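Local structure of condensin complex subunit 3 (Schizosaccharomyces pombe, 5OQR) at residues Asn703-Leu708 with Lys738-Leu743; His709-Ile714 with Gln749-Lys754; Gln295-Glu300 with Leu330-Glu335; Ser310-Arg315 with Ile363-Tyr368. The protein serves as a regulatory subunit of the condensin complex, which is required to convert interphase chromatin into condensed mitotic-like chromosomes. All coordinates share one frame; numbering follows the deposited sequence.

Contact 1 of 4, residues Asn703-Leu708 with Lys738-Leu743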
# COMPACT_ATOMS: atom_id res chain seq x y z
N ASN A 703 6.75 -35.33 -6.10
CA ASN A 703 5.95 -34.38 -5.35
C ASN A 703 4.57 -34.35 -5.99
O ASN A 703 4.46 -34.21 -7.21
CB ASN A 703 6.58 -32.99 -5.39
CG ASN A 703 7.14 -32.54 -4.05
OD1 ASN A 703 7.03 -33.24 -3.04
ND2 ASN A 703 7.74 -31.35 -4.05
N HIS A 704 3.53 -34.50 -5.18
CA HIS A 704 2.18 -34.49 -5.72
C HIS A 704 1.71 -33.06 -5.92
O HIS A 704 1.99 -32.17 -5.10
CB HIS A 704 1.23 -35.24 -4.79
CG HIS A 704 1.60 -36.68 -4.60
ND1 HIS A 704 1.42 -37.63 -5.59
CD2 HIS A 704 2.15 -37.33 -3.55
CE1 HIS A 704 1.84 -38.80 -5.15
NE2 HIS A 704 2.29 -38.64 -3.91
N ASN A 705 1.02 -32.83 -7.03
CA ASN A 705 0.52 -31.50 -7.35
C ASN A 705 -0.55 -31.10 -6.34
O ASN A 705 -1.48 -31.87 -6.07
CB ASN A 705 -0.03 -31.48 -8.77
CG ASN A 705 -0.39 -30.09 -9.23
OD1 ASN A 705 -1.54 -29.68 -9.15
ND2 ASN A 705 0.60 -29.36 -9.73
N VAL A 706 -0.42 -29.89 -5.79
CA VAL A 706 -1.37 -29.44 -4.77
C VAL A 706 -2.76 -29.29 -5.37
O VAL A 706 -3.77 -29.59 -4.71
CB VAL A 706 -0.88 -28.11 -4.15
CG1 VAL A 706 -1.87 -27.61 -3.10
CG2 VAL A 706 0.50 -28.29 -3.54
N HIS A 707 -2.85 -28.82 -6.61
CA HIS A 707 -4.15 -28.61 -7.22
C HIS A 707 -4.84 -29.93 -7.56
O HIS A 707 -6.05 -30.06 -7.40
CB HIS A 707 -4.01 -27.73 -8.47
CG HIS A 707 -4.11 -26.26 -8.19
ND1 HIS A 707 -4.00 -25.31 -9.18
CD2 HIS A 707 -4.31 -25.58 -7.04
CE1 HIS A 707 -4.13 -24.11 -8.65
NE2 HIS A 707 -4.32 -24.25 -7.35
N LEU A 708 -4.08 -30.91 -8.03
CA LEU A 708 -4.67 -32.23 -8.22
C LEU A 708 -5.01 -32.87 -6.89
O LEU A 708 -5.99 -33.62 -6.80
CB LEU A 708 -3.72 -33.13 -9.02
CG LEU A 708 -4.37 -34.35 -9.66
CD1 LEU A 708 -5.39 -33.95 -10.72
CD2 LEU A 708 -3.31 -35.25 -10.28
N LYS A 738 -5.40 -25.58 -11.89
CA LYS A 738 -4.28 -25.58 -12.82
C LYS A 738 -3.57 -26.92 -12.66
O LYS A 738 -2.70 -27.08 -11.81
CB LYS A 738 -3.34 -24.42 -12.56
CG LYS A 738 -3.75 -23.12 -13.25
CD LYS A 738 -2.59 -22.14 -13.30
CE LYS A 738 -1.54 -22.55 -14.33
NZ LYS A 738 -0.20 -21.99 -14.01
N ILE A 739 -3.95 -27.88 -13.49
CA ILE A 739 -3.39 -29.23 -13.45
C ILE A 739 -2.31 -29.32 -14.51
O ILE A 739 -2.61 -29.11 -15.70
CB ILE A 739 -4.48 -30.29 -13.68
CG1 ILE A 739 -5.70 -30.00 -12.80
CG2 ILE A 739 -3.94 -31.68 -13.39
CD1 ILE A 739 -5.42 -29.98 -11.31
N PRO A 740 -1.06 -29.59 -14.16
CA PRO A 740 -0.04 -29.80 -15.19
C PRO A 740 -0.27 -31.09 -15.96
O PRO A 740 -1.00 -31.98 -15.52
CB PRO A 740 1.27 -29.84 -14.40
CG PRO A 740 0.88 -30.18 -13.01
CD PRO A 740 -0.48 -29.59 -12.80
N THR A 741 0.37 -31.17 -17.12
CA THR A 741 0.18 -32.29 -18.03
C THR A 741 1.35 -33.27 -18.02
O THR A 741 1.34 -34.23 -18.79
CB THR A 741 -0.02 -31.78 -19.46
OG1 THR A 741 1.17 -31.14 -19.92
CG2 THR A 741 -1.17 -30.78 -19.51
N ASP A 742 2.35 -33.05 -17.16
CA ASP A 742 3.54 -33.89 -17.11
C ASP A 742 3.61 -34.74 -15.85
O ASP A 742 4.66 -35.31 -15.56
CB ASP A 742 4.79 -33.03 -17.23
CG ASP A 742 4.97 -32.09 -16.05
OD1 ASP A 742 3.96 -31.73 -15.42
OD2 ASP A 742 6.13 -31.72 -15.75
N LEU A 743 2.52 -34.84 -15.09
CA LEU A 743 2.53 -35.63 -13.88
C LEU A 743 2.52 -37.12 -14.21
O LEU A 743 2.17 -37.51 -15.33
CB LEU A 743 1.32 -35.29 -13.01
CG LEU A 743 1.23 -33.85 -12.50
CD1 LEU A 743 -0.15 -33.58 -11.92
CD2 LEU A 743 2.30 -33.57 -11.46

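Contact 2 of 4, residues His709-Ile714 with Gln749-Lys754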
# COMPACT_ATOMS: atom_id res chain seq x y z
N HIS A 709 -4.23 -32.59 -5.85
CA HIS A 709 -4.61 -33.01 -4.50
C HIS A 709 -5.87 -32.29 -4.05
O HIS A 709 -6.71 -32.87 -3.37
CB HIS A 709 -3.46 -32.74 -3.53
CG HIS A 709 -3.84 -32.90 -2.09
ND1 HIS A 709 -3.80 -31.85 -1.20
CD2 HIS A 709 -4.27 -33.97 -1.40
CE1 HIS A 709 -4.20 -32.27 -0.01
NE2 HIS A 709 -4.49 -33.56 -0.10
N LEU A 710 -6.02 -31.02 -4.43
CA LEU A 710 -7.21 -30.27 -4.05
C LEU A 710 -8.45 -30.82 -4.76
O LEU A 710 -9.54 -30.82 -4.18
CB LEU A 710 -7.02 -28.79 -4.38
CG LEU A 710 -8.17 -27.86 -4.00
CD1 LEU A 710 -8.43 -27.89 -2.50
CD2 LEU A 710 -7.89 -26.45 -4.47
N ALA A 711 -8.29 -31.27 -6.00
CA ALA A 711 -9.40 -31.93 -6.69
C ALA A 711 -9.90 -33.12 -5.89
O ALA A 711 -11.11 -33.28 -5.68
CB ALA A 711 -8.95 -32.36 -8.08
N ASN A 712 -8.98 -33.97 -5.42
CA ASN A 712 -9.37 -35.10 -4.59
C ASN A 712 -10.10 -34.63 -3.33
O ASN A 712 -11.08 -35.26 -2.91
CB ASN A 712 -8.14 -35.93 -4.21
CG ASN A 712 -7.41 -36.45 -5.43
OD1 ASN A 712 -7.99 -36.64 -6.49
ND2 ASN A 712 -6.11 -36.68 -5.28
N MET A 713 -9.64 -33.54 -2.72
CA MET A 713 -10.32 -33.00 -1.55
C MET A 713 -11.75 -32.61 -1.89
O MET A 713 -12.69 -32.92 -1.15
CB MET A 713 -9.56 -31.79 -1.00
CG MET A 713 -8.14 -32.08 -0.55
SD MET A 713 -8.02 -33.36 0.70
CE MET A 713 -8.95 -32.61 2.04
N ILE A 714 -11.94 -31.92 -3.01
CA ILE A 714 -13.27 -31.48 -3.41
C ILE A 714 -14.19 -32.68 -3.60
O ILE A 714 -15.31 -32.71 -3.08
CB ILE A 714 -13.18 -30.62 -4.69
CG1 ILE A 714 -12.41 -29.33 -4.39
CG2 ILE A 714 -14.57 -30.30 -5.23
CD1 ILE A 714 -12.07 -28.51 -5.60
N GLN A 749 -4.77 -41.23 -12.52
CA GLN A 749 -5.59 -42.39 -12.22
C GLN A 749 -6.21 -42.28 -10.84
O GLN A 749 -7.38 -42.65 -10.64
CB GLN A 749 -4.76 -43.67 -12.34
CG GLN A 749 -4.33 -44.00 -13.75
CD GLN A 749 -3.34 -45.15 -13.80
OE1 GLN A 749 -3.07 -45.80 -12.79
NE2 GLN A 749 -2.79 -45.41 -14.98
N ARG A 750 -5.45 -41.78 -9.86
CA ARG A 750 -5.96 -41.70 -8.50
C ARG A 750 -7.09 -40.68 -8.40
O ARG A 750 -8.08 -40.91 -7.69
CB ARG A 750 -4.83 -41.33 -7.54
CG ARG A 750 -5.00 -41.94 -6.16
CD ARG A 750 -4.62 -40.97 -5.05
NE ARG A 750 -5.03 -41.48 -3.74
CZ ARG A 750 -5.10 -40.75 -2.64
NH1 ARG A 750 -4.80 -39.46 -2.67
NH2 ARG A 750 -5.48 -41.30 -1.50
N THR A 751 -6.98 -39.55 -9.10
CA THR A 751 -8.02 -38.54 -9.04
C THR A 751 -9.28 -39.01 -9.75
O THR A 751 -10.40 -38.71 -9.32
CB THR A 751 -7.52 -37.22 -9.63
OG1 THR A 751 -6.46 -36.71 -8.82
CG2 THR A 751 -8.64 -36.18 -9.69
N LYS A 752 -9.13 -39.75 -10.85
CA LYS A 752 -10.29 -40.30 -11.53
C LYS A 752 -11.04 -41.27 -10.63
O LYS A 752 -12.28 -41.29 -10.62
CB LYS A 752 -9.88 -40.98 -12.83
CG LYS A 752 -11.05 -41.49 -13.65
CD LYS A 752 -10.67 -41.72 -15.10
CE LYS A 752 -11.85 -42.22 -15.91
NZ LYS A 752 -12.35 -43.54 -15.41
N ARG A 753 -10.31 -42.08 -9.86
CA ARG A 753 -10.95 -42.92 -8.85
C ARG A 753 -11.78 -42.08 -7.89
O ARG A 753 -12.89 -42.46 -7.52
CB ARG A 753 -9.90 -43.72 -8.09
CG ARG A 753 -9.77 -45.17 -8.54
CD ARG A 753 -8.32 -45.61 -8.57
NE ARG A 753 -7.63 -45.31 -7.31
CZ ARG A 753 -6.31 -45.24 -7.18
NH1 ARG A 753 -5.52 -45.45 -8.23
NH2 ARG A 753 -5.77 -44.96 -6.00
N LYS A 754 -11.24 -40.93 -7.47
CA LYS A 754 -12.00 -40.01 -6.63
C LYS A 754 -13.23 -39.50 -7.37
O LYS A 754 -14.33 -39.45 -6.81
CB LYS A 754 -11.11 -38.85 -6.18
CG LYS A 754 -10.74 -38.87 -4.72
CD LYS A 754 -9.60 -39.83 -4.44
CE LYS A 754 -9.30 -39.89 -2.96
NZ LYS A 754 -8.38 -41.01 -2.62

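Contact 3 of 4, residues Gln295-Glu300 with Leu330-Glu335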
# COMPACT_ATOMS: atom_id res chain seq x y z
N GLN A 295 26.85 20.30 -0.90
CA GLN A 295 26.80 21.73 -0.64
C GLN A 295 26.32 22.06 0.77
O GLN A 295 26.24 23.24 1.12
CB GLN A 295 25.88 22.41 -1.66
CG GLN A 295 26.54 22.63 -3.01
CD GLN A 295 25.54 22.93 -4.11
OE1 GLN A 295 24.36 23.16 -3.84
NE2 GLN A 295 26.00 22.94 -5.35
N LEU A 296 25.99 21.06 1.57
CA LEU A 296 25.61 21.29 2.96
C LEU A 296 26.85 21.47 3.82
O LEU A 296 27.82 20.71 3.72
CB LEU A 296 24.78 20.13 3.49
CG LEU A 296 23.40 19.91 2.86
CD1 LEU A 296 22.77 18.67 3.46
CD2 LEU A 296 22.49 21.11 3.06
N GLU A 297 26.81 22.49 4.68
CA GLU A 297 27.90 22.77 5.60
C GLU A 297 27.36 22.79 7.02
O GLU A 297 26.27 23.32 7.28
CB GLU A 297 28.57 24.11 5.28
CG GLU A 297 29.16 24.17 3.88
CD GLU A 297 30.21 23.10 3.64
OE1 GLU A 297 30.93 22.74 4.59
OE2 GLU A 297 30.30 22.61 2.49
N PHE A 298 28.13 22.21 7.95
CA PHE A 298 27.74 22.10 9.35
C PHE A 298 28.82 22.74 10.22
O PHE A 298 29.57 22.04 10.92
CB PHE A 298 27.52 20.63 9.74
CG PHE A 298 26.52 19.93 8.88
CD1 PHE A 298 26.92 19.23 7.76
CD2 PHE A 298 25.17 19.97 9.19
CE1 PHE A 298 26.00 18.58 6.96
CE2 PHE A 298 24.25 19.33 8.40
CZ PHE A 298 24.66 18.63 7.28
N PRO A 299 28.93 24.06 10.19
CA PRO A 299 29.87 24.75 11.07
C PRO A 299 29.45 24.63 12.53
O PRO A 299 28.37 24.14 12.85
CB PRO A 299 29.83 26.20 10.58
CG PRO A 299 28.48 26.34 9.97
CD PRO A 299 28.17 25.01 9.35
N GLU A 300 30.33 25.09 13.41
CA GLU A 300 30.01 25.12 14.83
C GLU A 300 28.71 25.86 15.09
O GLU A 300 27.88 25.43 15.90
CB GLU A 300 31.16 25.76 15.62
CG GLU A 300 31.02 25.67 17.13
CD GLU A 300 31.39 24.31 17.68
OE1 GLU A 300 31.35 24.13 18.92
OE2 GLU A 300 31.71 23.40 16.88
N LEU A 330 31.26 12.47 5.43
CA LEU A 330 31.08 12.24 6.86
C LEU A 330 32.04 13.06 7.71
O LEU A 330 31.75 13.29 8.88
CB LEU A 330 31.27 10.75 7.18
CG LEU A 330 30.06 9.83 6.97
CD1 LEU A 330 30.47 8.40 7.23
CD2 LEU A 330 28.90 10.23 7.86
N ASP A 331 33.17 13.49 7.14
CA ASP A 331 34.10 14.31 7.90
C ASP A 331 33.46 15.61 8.36
O ASP A 331 34.01 16.28 9.24
CB ASP A 331 35.34 14.61 7.06
CG ASP A 331 36.28 13.42 6.95
OD1 ASP A 331 36.33 12.62 7.90
OD2 ASP A 331 36.97 13.30 5.92
N LYS A 332 32.31 15.99 7.79
CA LYS A 332 31.61 17.18 8.23
C LYS A 332 30.80 16.95 9.50
O LYS A 332 30.41 17.92 10.15
CB LYS A 332 30.70 17.69 7.12
CG LYS A 332 31.42 17.94 5.81
CD LYS A 332 30.50 18.51 4.76
CE LYS A 332 31.21 18.65 3.43
NZ LYS A 332 30.45 19.49 2.47
N MET A 333 30.54 15.70 9.85
CA MET A 333 29.86 15.41 11.09
C MET A 333 30.84 15.46 12.26
O MET A 333 32.02 15.14 12.10
CB MET A 333 29.20 14.03 11.03
CG MET A 333 28.06 13.93 10.03
SD MET A 333 26.62 14.92 10.48
CE MET A 333 26.92 16.42 9.55
N PRO A 334 30.38 15.85 13.44
CA PRO A 334 31.30 16.14 14.54
C PRO A 334 31.81 14.87 15.21
O PRO A 334 31.24 13.79 15.10
CB PRO A 334 30.44 16.95 15.51
CG PRO A 334 29.07 16.44 15.29
CD PRO A 334 28.98 16.08 13.83
N GLU A 335 32.93 15.04 15.91
CA GLU A 335 33.46 13.98 16.74
C GLU A 335 32.59 13.81 17.99
O GLU A 335 31.85 14.72 18.38
CB GLU A 335 34.90 14.29 17.14
CG GLU A 335 35.82 14.58 15.96
CD GLU A 335 36.62 13.38 15.52
OE1 GLU A 335 37.48 12.92 16.31
OE2 GLU A 335 36.39 12.88 14.40
O HOH W 1 27.97 18.58 2.48

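Contact 4 of 4, residues Ser310-Arg315 with Ile363-Tyr368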
# COMPACT_ATOMS: atom_id res chain seq x y z
N SER A 310 16.55 21.51 11.62
CA SER A 310 17.99 21.55 11.44
C SER A 310 18.64 20.28 11.97
O SER A 310 19.56 19.74 11.35
CB SER A 310 18.56 22.78 12.14
OG SER A 310 19.89 22.58 12.56
N SER A 311 18.17 19.77 13.11
CA SER A 311 18.78 18.58 13.69
C SER A 311 18.41 17.33 12.90
O SER A 311 19.24 16.43 12.73
CB SER A 311 18.35 18.43 15.15
OG SER A 311 16.96 18.18 15.26
N LEU A 312 17.17 17.26 12.41
CA LEU A 312 16.76 16.12 11.60
C LEU A 312 17.56 16.06 10.30
O LEU A 312 17.89 14.97 9.82
CB LEU A 312 15.27 16.20 11.29
CG LEU A 312 14.69 15.03 10.50
CD1 LEU A 312 14.60 13.80 11.37
CD2 LEU A 312 13.33 15.40 9.96
N LEU A 313 17.88 17.21 9.72
CA LEU A 313 18.65 17.23 8.49
C LEU A 313 20.04 16.64 8.69
O LEU A 313 20.53 15.89 7.84
CB LEU A 313 18.75 18.66 7.96
CG LEU A 313 19.60 18.84 6.69
CD1 LEU A 313 19.03 18.03 5.54
CD2 LEU A 313 19.69 20.31 6.33
N ALA A 314 20.69 16.98 9.80
CA ALA A 314 22.02 16.45 10.06
C ALA A 314 21.98 14.94 10.29
O ALA A 314 22.83 14.20 9.79
CB ALA A 314 22.65 17.16 11.26
N ARG A 315 20.98 14.47 11.05
CA ARG A 315 20.87 13.04 11.31
C ARG A 315 20.62 12.26 10.03
O ARG A 315 21.12 11.14 9.86
CB ARG A 315 19.77 12.79 12.34
CG ARG A 315 19.30 11.34 12.44
CD ARG A 315 18.11 11.07 11.53
NE ARG A 315 17.57 9.72 11.70
CZ ARG A 315 16.45 9.41 12.34
NH1 ARG A 315 16.07 8.15 12.43
NH2 ARG A 315 15.69 10.35 12.89
N ILE A 363 17.52 16.29 20.79
CA ILE A 363 18.34 15.30 21.49
C ILE A 363 18.16 13.93 20.85
O ILE A 363 19.13 13.18 20.68
CB ILE A 363 17.98 15.28 22.99
CG1 ILE A 363 18.40 16.59 23.65
CG2 ILE A 363 18.64 14.09 23.69
CD1 ILE A 363 17.82 16.81 25.02
N GLU A 364 16.93 13.59 20.47
CA GLU A 364 16.67 12.34 19.77
C GLU A 364 17.55 12.20 18.54
O GLU A 364 18.19 11.17 18.32
CB GLU A 364 15.20 12.26 19.40
CG GLU A 364 14.76 10.94 18.81
CD GLU A 364 13.26 10.90 18.57
OE1 GLU A 364 12.83 10.31 17.56
OE2 GLU A 364 12.51 11.46 19.40
N GLN A 365 17.62 13.25 17.72
CA GLN A 365 18.43 13.20 16.51
C GLN A 365 19.91 13.03 16.84
O GLN A 365 20.62 12.29 16.15
CB GLN A 365 18.21 14.46 15.68
CG GLN A 365 16.76 14.69 15.26
CD GLN A 365 16.11 13.42 14.73
OE1 GLN A 365 16.70 12.69 13.94
NE2 GLN A 365 14.89 13.16 15.17
N LEU A 366 20.39 13.71 17.89
CA LEU A 366 21.80 13.61 18.24
C LEU A 366 22.15 12.22 18.73
O LEU A 366 23.24 11.71 18.45
CB LEU A 366 22.15 14.66 19.29
CG LEU A 366 22.00 16.13 18.88
CD1 LEU A 366 22.39 17.04 20.03
CD2 LEU A 366 22.84 16.44 17.65
N LEU A 367 21.25 11.58 19.47
CA LEU A 367 21.49 10.21 19.90
C LEU A 367 21.55 9.26 18.71
O LEU A 367 22.35 8.31 18.71
CB LEU A 367 20.40 9.77 20.88
CG LEU A 367 20.42 10.46 22.24
CD1 LEU A 367 19.13 10.22 23.00
CD2 LEU A 367 21.61 9.98 23.05
N TYR A 368 20.71 9.49 17.70
CA TYR A 368 20.77 8.66 16.50
C TYR A 368 22.11 8.80 15.80
O TYR A 368 22.70 7.81 15.35
CB TYR A 368 19.64 9.04 15.54
CG TYR A 368 18.31 8.38 15.86
CD1 TYR A 368 18.22 7.01 16.03
CD2 TYR A 368 17.16 9.14 15.99
CE1 TYR A 368 17.01 6.41 16.32
CE2 TYR A 368 15.95 8.55 16.29
CZ TYR A 368 15.88 7.18 16.45
OH TYR A 368 14.68 6.58 16.74
O HOH W 2 13.34 10.68 14.83

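Contact 1 of 4, residues Asn703-Leu708 with Lys738-Leu743
Two polar side chains of Asn703-Leu708, Asn705 and His707, meet the loop Lys738-Leu743 in different ways. His707 carries the polar link: its ND1 accepts from Lys738 N at 3.1 Å, with an N-H...acceptor angle of 156°. The donor stands 36° out of the imidazole plane, so the approach is oblique. NE2 of the same ring is bound to Leu680 O and Thr683 OG1, which ties the ring at two of its atoms.

Asn705 works mainly inside its own segment, as the N-cap of helix 706-717. OD1 accepts from Leu708 N at 3.0 Å, in the carbonyl plane and on a lone pair, and more weakly from His707 N. CG sits anti to the backbone N (chi1 -172°), and the amide meets Pro740 tip to tip, ND2 lying 3.3 Å from Pro740 CD. An alanine here would probably leave Leu708 N without its side-chain acceptor and open a gap beside the Pro740 ring.

Apolar packing completes the contact. Leu708 CD1 lies 3.8 Å from Ile739 CG2, the side chains crossing at about a right angle. The Leu708 and Leu743 side chains slide past each other in opposite directions, CD2 of Leu708 3.9 Å from CD1 of Leu743.

The touching residues all lie in HEAT repeat 9, whose helix start is thus joined to its closing loop. Helix 639-661 packs on Val706, helix 745-759 on Leu708 and Ile739, and helix 767-785 on Ile739.

Contact 2 of 4, residues His709-Ile714 with Gln749-Lys754
Asn712 and Thr751 form the polar link between two neighbouring helices of the C-terminal alpha-solenoid, 706-717 and 745-759. The short segments run nearly parallel, their axes 9.2 Å apart at closest approach and crossing at 15°. The CA atoms of Asn712 and Thr751 are 5.8 Å apart, which makes this pair the closest backbone approach of the two segments.

In the first shell, Thr751 OG1 donates to Asn712 OD1 at 2.8 Å. The hydroxyl approaches to the side of the C=O, at a C=O...donor angle of 118°, and somewhat tilted from the carbonyl plane. The Asn712 side chain crosses that of Thr751 at about a right angle. The bond gives the oxygen of this buried residue a partner within the interface. Beside it, Ala711 CB reaches Thr751 CG2 at 4.2 Å, a looser apolar touch.

Lys754 and Arg750 frame the Asn712-Thr751 pair. The aliphatic part of Lys754 runs across Asn712, with CG 4.0 Å from Asn712 CB. Near the amide nitrogen, Arg750 NH1 comes to 4.0 Å from Asn712 ND2, the guanidinium and amide planes being almost perpendicular; both groups are donors, so this is contact without a bond.

Further out, Trp643 of helix 639-661 stacks on the His709 ring. Phe776 of helix 767-785 packs on both Ala711 and Thr751, the two residues whose CB and CG2 atoms meet across the interface.

Contact 3 of 4, residues Gln295-Glu300 with Leu330-Glu335
Lys332 NZ is gripped by three groups: the carbonyl oxygen of Leu296, the carboxylate of Glu297 and a water. NZ donates to Leu296 O at 3.2 Å, with a C=O...donor angle of 157°. It meets Glu297 OE2 at 3.1 Å in a salt bridge, from above the carboxylate plane, 42° out of it. Water 1 accepts from NZ and donates to Leu296 O, closing a three-membered ring of bonds between NZ, the water and Leu296 O. Lys332 reaches across because its chain is extended beyond CG, so that the bonds are made at its far end while CB stays beside the edge of the Phe298 ring.

The contact joins two interhelical loops of the helical solenoid: one leads into helix 300-304, the other passes through a type I turn, Leu330 to Met333, before helix 336-348. On the apolar side, Met333 and Phe298 make a Met-aromatic contact. Met333 CE lies over one face of the ring, 3.5 Å from its centroid and displaced toward the CD1 side; SD is farther off, at 5.1 Å from the centroid. Phe302 meets the Phe298 ring edge-to-face, and Phe317 of helix 308-324 touches both Phe298 and Met333.

Contact 4 of 4, residues Ser310-Arg315 with Ile363-Tyr368
Packing of two near-parallel helices of the alpha-solenoid, 308-324 and 356-372, is carried here by Arg315 against Gln365 and Tyr368. The segment axes approach to 8.8 Å and their directions differ by 13°.

Arg315 binds in two ways at once. NH2 donates to Gln365 OE1 at 2.8 Å, in the carbonyl plane and on a lone pair of the amide. Arg315 CG, anti to the backbone N (chi1 165°), is set 3.3 Å from the same Gln365 OE1. One face of the guanidinium lies on the Tyr368 ring in an offset cation-pi stack, with centres 4.2 Å apart and planes at 23°. The two side chains run side by side in the same direction, and NH1 lies over the centre of the ring.

Further bonds, with this stack, limit the guanidinium's rotation. NE makes a salt bridge to Glu319 within its own helix, and water 2, in the guanidinium plane, links NH2 to Gln365 NE2 and Glu364 OE1. An alanine at Arg315 would probably leave Glu319 without its charged mate and Gln365 OE1 without this donor, and uncover the Tyr368 face.

About one turn earlier on Arg315's own helix, Ser311 and Leu312 pack on Gln365. Ser311 OG, its hydroxyl shared between Thr307 O and Ala308 O, touches Gln365 CG at 3.5 Å, while Leu312 CD1 lies against the amide, 3.7 Å from Gln365 CD.

The four contacts form two pairs on opposite sides of the chain's centre. Contacts 3 and 4 have centres about 13 Å apart and touch: Phe298 and Met333 both pack on Ala314 of helix 308-324. Contacts 1 and 2, with centres about 11 Å apart, share helix 706-717 and meet where Leu708 packs on Thr751. Between the pairs, centres are 56 to 70 Å apart. Within each pair the segments alternate along the chain, and contacts 3 and 4 both close before contact 1 opens. Each pair thus couples a contact involving interhelical loops to a helix-helix interface, and is local packing between neighbouring helices and their loops, at two distant places in the all-helical solenoid.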